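PDB 3QQ2: BrkA translocator from Bordetella pertussis, which forms the outer-membrane pore through which the passenger domain of BrkA, a protein that inhibits classical complement activation, reaches the cell surface. Local coordinates for residues A20-Q32 and D43-G56. The protein carries 1 engineered substitution. Sequence-based numbering, arbitrary orientation.
Sequences AGGPWARTFSERQ and DQTVSGLEIGLDRG
W24 and F28 each lay an aromatic ring across the neighbouring strand, where G52 and G48 stand opposite them in hydrogen-bonded antiparallel pairs. For W24 the evidence is a CH-pi contact: G52 CA lies 3.7 Å from the centroid of the five-membered ring, 22° off its normal. The F28 ring likewise lies over the backbone of G48, with G48 N above its centre. In both, CG sits between the backbone N and the carbonyl carbon, swinging the ring over its glycine, a pairing known from membrane beta-barrels as aromatic rescue of glycine.

Between the rings, R26 and E50 run alongside each other in the same direction, and R26 NE meets E50 OE1 at 2.5 Å in a salt bridge, with guanidinium and carboxylate planes 71° apart. E50 CB also packs against the indole edge, 3.6 Å from W24 CZ3. E50 OE2 turns to R111 and H91, while W24 NE1 and D54 OD1 share Y95 OH.

On the opposite face, A25 CB touches I51 CD1 at 3.9 Å, and T27 OG1 donates to G48 O, which also accepts from F28 N.

Twelve bridges from G21–R55 to Q32–Q44, with axes 168° apart, define the hairpin of the autotransporter beta-domain. Strand 271-282 flanks 20-32, closing the barrel, while strand 62-78 continues it beyond 43-56.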
# COMPACT_ATOMS: atom_id res chain seq x y z
N ALA A 20 14.05 48.90 4.91
CA ALA A 20 13.32 49.10 3.66
C ALA A 20 13.21 47.76 2.92
O ALA A 20 12.98 47.73 1.70
CB ALA A 20 14.02 50.11 2.81
N GLY A 21 13.38 46.67 3.66
CA GLY A 21 13.43 45.33 3.09
C GLY A 21 14.83 44.77 3.17
O GLY A 21 15.75 45.49 3.56
N GLY A 22 14.99 43.50 2.81
CA GLY A 22 16.31 42.84 2.79
C GLY A 22 16.27 41.33 2.53
O GLY A 22 15.19 40.76 2.36
N PRO A 23 17.44 40.69 2.46
CA PRO A 23 17.50 39.24 2.36
C PRO A 23 17.46 38.67 3.75
O PRO A 23 17.82 39.36 4.70
CB PRO A 23 18.88 39.01 1.77
CG PRO A 23 19.70 40.09 2.36
CD PRO A 23 18.78 41.29 2.38
N TRP A 24 17.03 37.41 3.87
CA TRP A 24 17.00 36.72 5.17
C TRP A 24 17.18 35.21 5.03
O TRP A 24 16.90 34.65 3.98
CB TRP A 24 15.75 37.07 5.98
CG TRP A 24 14.46 36.81 5.28
CD1 TRP A 24 13.72 37.70 4.57
CD2 TRP A 24 13.74 35.56 5.23
NE1 TRP A 24 12.58 37.10 4.08
CE2 TRP A 24 12.57 35.79 4.47
CE3 TRP A 24 13.97 34.29 5.76
CZ2 TRP A 24 11.64 34.79 4.22
CZ3 TRP A 24 13.03 33.30 5.52
CH2 TRP A 24 11.89 33.55 4.75
N ALA A 25 17.70 34.57 6.06
CA ALA A 25 17.73 33.12 6.09
C ALA A 25 17.26 32.60 7.44
O ALA A 25 17.63 33.14 8.50
CB ALA A 25 19.12 32.60 5.77
N ARG A 26 16.46 31.54 7.43
CA ARG A 26 16.04 30.94 8.70
C ARG A 26 16.11 29.45 8.67
O ARG A 26 15.59 28.81 7.76
CB ARG A 26 14.63 31.40 9.11
CG ARG A 26 13.50 30.83 8.28
CD ARG A 26 12.17 31.24 8.90
NE ARG A 26 11.09 30.29 8.65
CZ ARG A 26 10.84 29.24 9.41
NH1 ARG A 26 11.60 28.99 10.47
NH2 ARG A 26 9.84 28.43 9.12
N THR A 27 16.77 28.89 9.67
CA THR A 27 16.78 27.46 9.85
C THR A 27 15.88 27.08 11.04
O THR A 27 15.48 27.95 11.81
CB THR A 27 18.21 26.94 10.00
OG1 THR A 27 18.16 25.52 10.15
CG2 THR A 27 18.89 27.53 11.24
N PHE A 28 15.56 25.80 11.17
CA PHE A 28 14.72 25.31 12.26
C PHE A 28 14.73 23.80 12.34
O PHE A 28 15.06 23.12 11.36
CB PHE A 28 13.27 25.76 12.11
CG PHE A 28 12.55 25.11 10.95
CD1 PHE A 28 12.72 25.58 9.65
CD2 PHE A 28 11.69 24.05 11.16
CE1 PHE A 28 12.05 24.98 8.58
CE2 PHE A 28 11.03 23.46 10.09
CZ PHE A 28 11.22 23.93 8.80
N SER A 29 14.34 23.28 13.50
CA SER A 29 14.34 21.86 13.75
C SER A 29 13.51 21.52 14.98
O SER A 29 13.74 22.05 16.06
CB SER A 29 15.77 21.39 13.95
OG SER A 29 15.78 20.07 14.42
N GLU A 30 12.55 20.63 14.84
CA GLU A 30 11.62 20.38 15.93
C GLU A 30 11.35 18.90 16.08
O GLU A 30 10.98 18.27 15.10
CB GLU A 30 10.31 21.10 15.62
CG GLU A 30 9.17 20.74 16.50
CD GLU A 30 8.05 21.74 16.41
OE1 GLU A 30 8.21 22.87 16.95
OE2 GLU A 30 7.01 21.40 15.79
N ARG A 31 11.53 18.34 17.27
CA ARG A 31 11.18 16.93 17.48
C ARG A 31 9.78 16.71 18.03
O ARG A 31 9.47 17.13 19.15
CB ARG A 31 12.19 16.16 18.33
CG ARG A 31 11.93 14.65 18.29
CD ARG A 31 12.94 13.87 19.12
NE ARG A 31 12.71 12.43 19.04
CZ ARG A 31 12.88 11.71 17.93
NH1 ARG A 31 12.65 10.40 17.94
NH2 ARG A 31 13.27 12.29 16.81
N GLN A 32 8.96 16.02 17.26
CA GLN A 32 7.63 15.68 17.74
C GLN A 32 7.60 14.25 18.19
O GLN A 32 8.14 13.37 17.53
CB GLN A 32 6.59 15.97 16.66
CG GLN A 32 6.43 17.48 16.47
CD GLN A 32 5.88 17.88 15.12
OE1 GLN A 32 4.72 17.59 14.79
NE2 GLN A 32 6.69 18.60 14.35
N ASP A 43 7.45 9.13 16.33
CA ASP A 43 8.28 10.29 16.61
C ASP A 43 8.90 10.78 15.32
O ASP A 43 9.50 10.01 14.58
CB ASP A 43 9.38 9.91 17.59
CG ASP A 43 8.85 9.59 18.97
OD1 ASP A 43 9.62 9.73 19.96
OD2 ASP A 43 7.66 9.19 19.08
N GLN A 44 8.74 12.06 15.04
CA GLN A 44 9.43 12.59 13.90
C GLN A 44 10.28 13.79 14.24
O GLN A 44 9.97 14.55 15.17
CB GLN A 44 8.45 12.94 12.79
CG GLN A 44 7.44 13.99 13.20
CD GLN A 44 6.40 14.27 12.14
OE1 GLN A 44 6.06 13.39 11.33
NE2 GLN A 44 5.85 15.49 12.16
N THR A 45 11.36 13.93 13.49
CA THR A 45 12.18 15.13 13.53
C THR A 45 11.96 15.88 12.23
O THR A 45 12.28 15.35 11.17
CB THR A 45 13.66 14.80 13.67
OG1 THR A 45 13.87 14.00 14.83
CG2 THR A 45 14.45 16.07 13.82
N VAL A 46 11.43 17.09 12.34
CA VAL A 46 11.20 18.01 11.22
C VAL A 46 12.28 19.09 11.18
O VAL A 46 12.37 19.89 12.12
CB VAL A 46 9.89 18.75 11.40
CG1 VAL A 46 9.45 19.33 10.09
CG2 VAL A 46 8.85 17.81 11.90
N SER A 47 13.08 19.13 10.10
CA SER A 47 14.12 20.16 9.95
C SER A 47 13.93 20.99 8.71
O SER A 47 13.49 20.46 7.72
CB SER A 47 15.50 19.53 9.91
OG SER A 47 16.04 19.41 11.23
N GLY A 48 14.25 22.28 8.76
CA GLY A 48 14.15 23.10 7.54
C GLY A 48 15.09 24.28 7.33
O GLY A 48 15.82 24.69 8.24
N LEU A 49 15.05 24.84 6.13
CA LEU A 49 15.82 26.03 5.80
C LEU A 49 15.02 26.90 4.83
O LEU A 49 14.73 26.47 3.73
CB LEU A 49 17.13 25.61 5.17
CG LEU A 49 18.26 26.62 4.94
CD1 LEU A 49 18.16 27.30 3.55
CD2 LEU A 49 18.35 27.67 6.05
N GLU A 50 14.65 28.10 5.25
CA GLU A 50 14.08 29.10 4.34
C GLU A 50 15.08 30.19 3.91
O GLU A 50 16.04 30.51 4.63
CB GLU A 50 12.82 29.71 4.92
CG GLU A 50 11.61 29.08 4.34
CD GLU A 50 10.31 29.39 5.08
OE1 GLU A 50 10.33 29.78 6.29
OE2 GLU A 50 9.25 29.20 4.44
N ILE A 51 14.86 30.76 2.73
CA ILE A 51 15.65 31.91 2.32
C ILE A 51 14.73 32.89 1.65
O ILE A 51 13.80 32.47 0.97
CB ILE A 51 16.86 31.50 1.47
CG1 ILE A 51 18.10 32.08 2.07
CG2 ILE A 51 16.73 31.90 0.00
CD1 ILE A 51 19.09 31.04 2.24
N GLY A 52 14.94 34.18 1.86
CA GLY A 52 13.94 35.10 1.41
C GLY A 52 14.30 36.56 1.34
O GLY A 52 15.32 37.00 1.87
N LEU A 53 13.42 37.32 0.70
CA LEU A 53 13.68 38.71 0.39
C LEU A 53 12.35 39.43 0.32
O LEU A 53 11.37 38.89 -0.18
CB LEU A 53 14.46 38.80 -0.93
CG LEU A 53 14.51 40.14 -1.67
CD1 LEU A 53 15.36 41.17 -0.97
CD2 LEU A 53 15.03 39.92 -3.06
N ASP A 54 12.32 40.64 0.85
CA ASP A 54 11.14 41.50 0.75
C ASP A 54 11.59 42.93 0.49
O ASP A 54 12.72 43.27 0.79
CB ASP A 54 10.27 41.42 2.01
CG ASP A 54 11.09 41.43 3.28
OD1 ASP A 54 11.50 40.34 3.73
OD2 ASP A 54 11.33 42.52 3.82
N ARG A 55 10.71 43.74 -0.11
CA ARG A 55 10.92 45.18 -0.19
C ARG A 55 9.92 45.87 0.74
O ARG A 55 8.80 45.37 0.95
CB ARG A 55 10.80 45.71 -1.63
CG ARG A 55 11.40 47.11 -1.85
CD ARG A 55 12.93 47.07 -2.16
NE ARG A 55 13.68 48.21 -1.59
CZ ARG A 55 14.97 48.16 -1.22
NH1 ARG A 55 15.68 47.05 -1.35
NH2 ARG A 55 15.57 49.24 -0.71
N GLY A 56 10.32 47.00 1.30
CA GLY A 56 9.49 47.72 2.26
C GLY A 56 9.14 49.12 1.81
O GLY A 56 9.87 49.74 1.04